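PDB 6QM2: type-2 restriction enzyme NlaIV from Neisseria lactamica, which cleaves double-stranded DNA at the palindromic sequence 5'-GGNNCC-3', cutting in the middle of the site to leave blunt ends with 5'-phosphates. Local coordinates for the interface of chains A and B. Coordinates in Å, arbitrary orientation; residue numbers count along the deposited sequence, not the author numbering. Chains: chain A/B, Type-2 restriction enzyme NlaIV.

Contact 1 and contact 2 are neighbouring patches of one two-fold symmetric interface, with the centres of their C-alpha atoms about 8 Å apart. They share A:Ile49 and B:Phe31, and strand 27-33 of chain B enters both. In contact 2 this strand pairs through its backbone with the same strand of chain A; in contact 1 it joins strand 36-40 in packing apolar side chains against helix 44-60 of chain A. Polar strand pairing and apolar helix packing thus adjoin, and each recurs with the chains exchanged, an arrangement consistent with a dimer suited to a palindromic DNA site.

Contact 1: the interface of chains A and B. Residues chain A 49-50, 52-53, 56; chain B 31, 38, 40, 42.
Two first torsions set the approach: A:Trp53 holds CG anti to its backbone N (chi1 175°), while B:Ile38 puts CG1 in the crowded position between its backbone N and carbonyl carbon (chi1 67°). B:Phe31 also has CG anti to the backbone N, which carries its ring from strand 27-33 to helix 44-60 of chain A. There the ring meets A:Ile49, A:Ile50 and A:Trp53. The CG2 methyl of A:Ile49 sits over one face, 3.9 Å from the ring centroid and displaced toward the rim, in a CH-pi contact; the two side chains slide past each other in opposite directions. At the ring edge, in its plane, A:Trp53 CB lies 3.9 Å from B:Phe31 CE2. The five-membered ring of A:Trp53 and the phenyl ring stand edge-to-face, their planes 72° apart and their centroids 5.4 Å apart; the phenyl ring gives the edge, its CD2-CE2 side pointing obliquely at the indole face near CG and CD1. A:Ile50 adds a looser touch, its CD1 crossing obliquely at 4.0 Å from B:Phe31 CZ.

A second group of contacts comes from strand 36-40. The extended B:Ile38 chain delivers CD1 to the helix backbone at A:Glu52 and A:Trp53, with A:Glu52 CB 3.5 Å from B:Ile38 CD1. Its other branch, CG2, lies 4.0 Å from A:Gly56 CA, where the lack of a side chain may ease the approach. B:Val40 crosses A:Ile49 at about a right angle: both valine methyls meet A:Ile49 CD1, and B:Val40 CG2 also lies 3.7 Å from A:Ile49 CG1. A:Ile49 therefore spreads its branches over both strands, CG2 toward B:Phe31 and CG1 with CD1 toward B:Val40. The absence of polar bonding partners across this patch identifies it as apolar packing; it packs helix 44-60 against the partner's strands and would help brace a dimer, if this is the biological one.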
# COMPACT_ATOMS: atom_id res chain seq x y z
N ILE A 49 -1.27 2.91 -10.13
CA ILE A 49 -1.00 2.07 -11.29
C ILE A 49 -1.60 2.60 -12.61
O ILE A 49 -1.16 2.19 -13.67
CB ILE A 49 -1.40 0.59 -11.02
CG1 ILE A 49 -0.38 -0.37 -11.62
CG2 ILE A 49 -2.81 0.26 -11.51
CD1 ILE A 49 0.93 -0.44 -10.84
N ILE A 50 -2.58 3.50 -12.54
CA ILE A 50 -3.15 4.10 -13.76
C ILE A 50 -2.06 4.89 -14.49
O ILE A 50 -1.96 4.82 -15.72
CB ILE A 50 -4.35 5.06 -13.50
CG1 ILE A 50 -5.50 4.38 -12.74
CG2 ILE A 50 -4.88 5.64 -14.81
CD1 ILE A 50 -6.20 3.25 -13.46
N GLU A 52 1.14 4.26 -14.45
CA GLU A 52 2.02 3.25 -15.07
C GLU A 52 1.38 2.68 -16.34
O GLU A 52 2.08 2.41 -17.32
CB GLU A 52 2.32 2.10 -14.10
CG GLU A 52 2.87 2.48 -12.72
CD GLU A 52 4.16 3.25 -12.79
OE1 GLU A 52 5.21 2.63 -13.07
OE2 GLU A 52 4.13 4.48 -12.55
N TRP A 53 0.06 2.49 -16.29
CA TRP A 53 -0.71 1.95 -17.41
C TRP A 53 -0.71 2.87 -18.63
O TRP A 53 -0.59 2.40 -19.76
CB TRP A 53 -2.15 1.66 -16.98
CG TRP A 53 -3.05 1.22 -18.09
CD1 TRP A 53 -3.25 -0.06 -18.52
CD2 TRP A 53 -3.86 2.06 -18.92
NE1 TRP A 53 -4.14 -0.07 -19.57
CE2 TRP A 53 -4.53 1.22 -19.83
CE3 TRP A 53 -4.07 3.44 -18.99
CZ2 TRP A 53 -5.42 1.71 -20.80
CZ3 TRP A 53 -4.96 3.93 -19.95
CH2 TRP A 53 -5.62 3.07 -20.84
N GLY A 56 2.44 2.40 -20.32
CA GLY A 56 2.36 1.23 -21.20
C GLY A 56 1.53 1.45 -22.45
O GLY A 56 1.87 0.93 -23.51
N PHE B 31 -1.80 -5.57 -14.38
CA PHE B 31 -3.00 -4.74 -14.47
C PHE B 31 -3.47 -4.64 -15.92
O PHE B 31 -2.72 -4.19 -16.78
CB PHE B 31 -2.74 -3.33 -13.92
CG PHE B 31 -3.90 -2.38 -14.09
CD1 PHE B 31 -5.14 -2.68 -13.54
CD2 PHE B 31 -3.75 -1.20 -14.81
CE1 PHE B 31 -6.21 -1.81 -13.70
CE2 PHE B 31 -4.82 -0.33 -14.97
CZ PHE B 31 -6.06 -0.63 -14.41
N ILE B 38 0.01 -4.22 -18.21
CA ILE B 38 1.36 -3.87 -17.75
C ILE B 38 1.75 -4.68 -16.53
O ILE B 38 0.90 -5.10 -15.75
CB ILE B 38 1.46 -2.36 -17.38
CG1 ILE B 38 0.61 -2.03 -16.14
CG2 ILE B 38 1.04 -1.51 -18.57
CD1 ILE B 38 0.74 -0.61 -15.64
N VAL B 40 3.14 -4.94 -12.80
CA VAL B 40 3.02 -4.12 -11.60
C VAL B 40 4.16 -4.49 -10.66
O VAL B 40 4.32 -5.67 -10.31
CB VAL B 40 1.65 -4.32 -10.92
CG1 VAL B 40 1.57 -3.55 -9.61
CG2 VAL B 40 0.53 -3.91 -11.88
N GLN B 42 4.96 -2.97 -7.51
CA GLN B 42 4.86 -2.58 -6.10
C GLN B 42 5.17 -3.79 -5.22
O GLN B 42 4.47 -4.80 -5.27
CB GLN B 42 3.48 -2.01 -5.78
CG GLN B 42 3.18 -0.72 -6.52
CD GLN B 42 1.86 -0.07 -6.12
OE1 GLN B 42 1.22 -0.48 -5.15
NE2 GLN B 42 1.46 0.94 -6.88

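Contact 2: the interface of chains A and B. Residues chain A 28-30, 32, 49, 138; chain B 28-32.
An antiparallel beta ladder joins strand 27-33 of each chain in this NgoBV-family restriction endonuclease, with A:Arg30 facing B:Arg30 at the two-fold axis. The backbone supplies the tight part. Each A:Arg30 and B:Arg30 amide donates to the other's carbonyl, N to O 2.8 Å, with the donor in the carbonyl plane but the bond bent to 139° at the hydrogen. Toward one end, A:Gln28 N donates to B:Phe32 O at 2.8 Å, and B:Phe32 N returns a bond to A:Gln28 O at 3.0 Å. The return bond is almost straight, 175° at the hydrogen, although its donor stands above the carbonyl plane, 37° out of it. The same pair of bonds closes the other end with the chains exchanged.

The two faces of the ladder pack differently. On one, A:Ile29 and B:Ile29 lie side by side, pointing the same way, their CG2 methyls 3.8 Å apart. A:Ile29 also crosses B:Phe31 obliquely, its CG1 branch, beside the backbone N, reaching within 3.7 Å of B:Phe31 CD1. The phenyl ring turns its edge to the A:Ile29 backbone, with N in the ring plane, while A:Ile49 takes a face.

On the opposite face rings meet by their edges. A:Phe32 and B:Phe32 come tip to tip, CE1 to CE1 3.9 Å, edge against edge with no stacking overlap. Each has CG anti to its carbonyl carbon, and B:Gln28 O lies in the plane of the A:Phe32 ring at its edge, 3.7 Å from A:Phe32 CD1. The loose side of the contact lies in the longer side chains. A:Arg30 comes near the other chain's carbonyl and phenyl edge through CB, whereas its stem, extended from CG to NE, carries the guanidinium away from the partner strand. A:Gln28 likewise engages through its backbone, and its side-chain amide leads away from that strand.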
# COMPACT_ATOMS: atom_id res chain seq x y z
N GLN A 28 -8.87 -4.86 -14.67
CA GLN A 28 -8.70 -5.48 -13.36
C GLN A 28 -7.24 -5.83 -13.05
O GLN A 28 -6.47 -6.18 -13.95
CB GLN A 28 -9.55 -6.75 -13.26
CG GLN A 28 -9.45 -7.67 -14.48
CD GLN A 28 -10.22 -8.96 -14.30
OE1 GLN A 28 -9.67 -10.05 -14.47
NE2 GLN A 28 -11.50 -8.85 -13.94
N ILE A 29 -6.87 -5.75 -11.77
CA ILE A 29 -5.55 -6.18 -11.30
C ILE A 29 -5.63 -7.68 -11.11
O ILE A 29 -6.65 -8.19 -10.65
CB ILE A 29 -5.12 -5.50 -9.97
CG1 ILE A 29 -5.25 -3.97 -10.05
CG2 ILE A 29 -3.68 -5.88 -9.63
CD1 ILE A 29 -5.19 -3.29 -8.70
N ARG A 30 -4.55 -8.39 -11.44
CA ARG A 30 -4.55 -9.85 -11.40
C ARG A 30 -3.15 -10.40 -11.09
O ARG A 30 -2.17 -9.97 -11.69
CB ARG A 30 -5.09 -10.41 -12.73
CG ARG A 30 -5.93 -11.66 -12.56
CD ARG A 30 -6.86 -11.94 -13.73
NE ARG A 30 -7.73 -13.08 -13.44
CZ ARG A 30 -8.81 -13.07 -12.65
NH1 ARG A 30 -9.51 -14.20 -12.47
NH2 ARG A 30 -9.22 -11.96 -12.03
N PHE A 32 -0.71 -13.68 -11.02
CA PHE A 32 -0.45 -15.01 -11.56
C PHE A 32 0.71 -15.60 -10.78
O PHE A 32 1.67 -14.90 -10.46
CB PHE A 32 -0.08 -14.92 -13.05
CG PHE A 32 -1.15 -14.31 -13.92
CD1 PHE A 32 -1.30 -12.92 -14.00
CD2 PHE A 32 -1.99 -15.11 -14.69
CE1 PHE A 32 -2.29 -12.35 -14.80
CE2 PHE A 32 -2.98 -14.55 -15.49
CZ PHE A 32 -3.13 -13.17 -15.55
N ILE A 49 -1.27 2.91 -10.13
CA ILE A 49 -1.00 2.07 -11.29
C ILE A 49 -1.60 2.60 -12.61
O ILE A 49 -1.16 2.19 -13.67
CB ILE A 49 -1.40 0.59 -11.02
CG1 ILE A 49 -0.38 -0.37 -11.62
CG2 ILE A 49 -2.81 0.26 -11.51
CD1 ILE A 49 0.93 -0.44 -10.84
N VAL A 138 -12.30 -2.95 -12.47
CA VAL A 138 -12.02 -1.51 -12.51
C VAL A 138 -12.63 -0.91 -13.77
O VAL A 138 -12.51 -1.48 -14.86
CB VAL A 138 -10.49 -1.23 -12.52
CG1 VAL A 138 -10.22 0.27 -12.53
CG2 VAL A 138 -9.80 -1.90 -11.33
N GLN B 28 3.67 -13.16 -11.44
CA GLN B 28 3.74 -11.69 -11.55
C GLN B 28 2.38 -11.02 -11.38
O GLN B 28 1.35 -11.57 -11.79
CB GLN B 28 4.34 -11.29 -12.90
CG GLN B 28 3.77 -12.04 -14.10
CD GLN B 28 4.31 -11.53 -15.42
OE1 GLN B 28 3.54 -11.19 -16.32
NE2 GLN B 28 5.64 -11.48 -15.54
N ILE B 29 2.38 -9.82 -10.80
CA ILE B 29 1.17 -9.00 -10.70
C ILE B 29 1.02 -8.27 -12.03
O ILE B 29 2.02 -7.85 -12.62
CB ILE B 29 1.23 -7.96 -9.55
CG1 ILE B 29 1.61 -8.62 -8.21
CG2 ILE B 29 -0.11 -7.24 -9.40
CD1 ILE B 29 2.03 -7.64 -7.14
N ARG B 30 -0.21 -8.11 -12.49
CA ARG B 30 -0.47 -7.53 -13.81
C ARG B 30 -1.81 -6.79 -13.84
O ARG B 30 -2.82 -7.32 -13.39
CB ARG B 30 -0.41 -8.63 -14.88
CG ARG B 30 0.20 -8.17 -16.19
CD ARG B 30 0.73 -9.30 -17.06
NE ARG B 30 1.42 -8.76 -18.24
CZ ARG B 30 2.66 -8.25 -18.26
NH1 ARG B 30 3.16 -7.79 -19.41
NH2 ARG B 30 3.41 -8.17 -17.16
N PHE B 31 -1.80 -5.57 -14.38
CA PHE B 31 -3.00 -4.74 -14.47
C PHE B 31 -3.47 -4.64 -15.92
O PHE B 31 -2.72 -4.19 -16.78
CB PHE B 31 -2.74 -3.33 -13.92
CG PHE B 31 -3.90 -2.38 -14.09
CD1 PHE B 31 -5.14 -2.68 -13.54
CD2 PHE B 31 -3.75 -1.20 -14.81
CE1 PHE B 31 -6.21 -1.81 -13.70
CE2 PHE B 31 -4.82 -0.33 -14.97
CZ PHE B 31 -6.06 -0.63 -14.41
N PHE B 32 -4.70 -5.07 -16.16
CA PHE B 32 -5.33 -5.02 -17.48
C PHE B 32 -6.33 -3.88 -17.47
O PHE B 32 -7.03 -3.68 -16.48
CB PHE B 32 -6.06 -6.34 -17.78
CG PHE B 32 -5.16 -7.56 -17.78
CD1 PHE B 32 -4.79 -8.17 -16.58
CD2 PHE B 32 -4.71 -8.11 -18.98
CE1 PHE B 32 -3.96 -9.29 -16.58
CE2 PHE B 32 -3.88 -9.23 -18.98
CZ PHE B 32 -3.51 -9.82 -17.78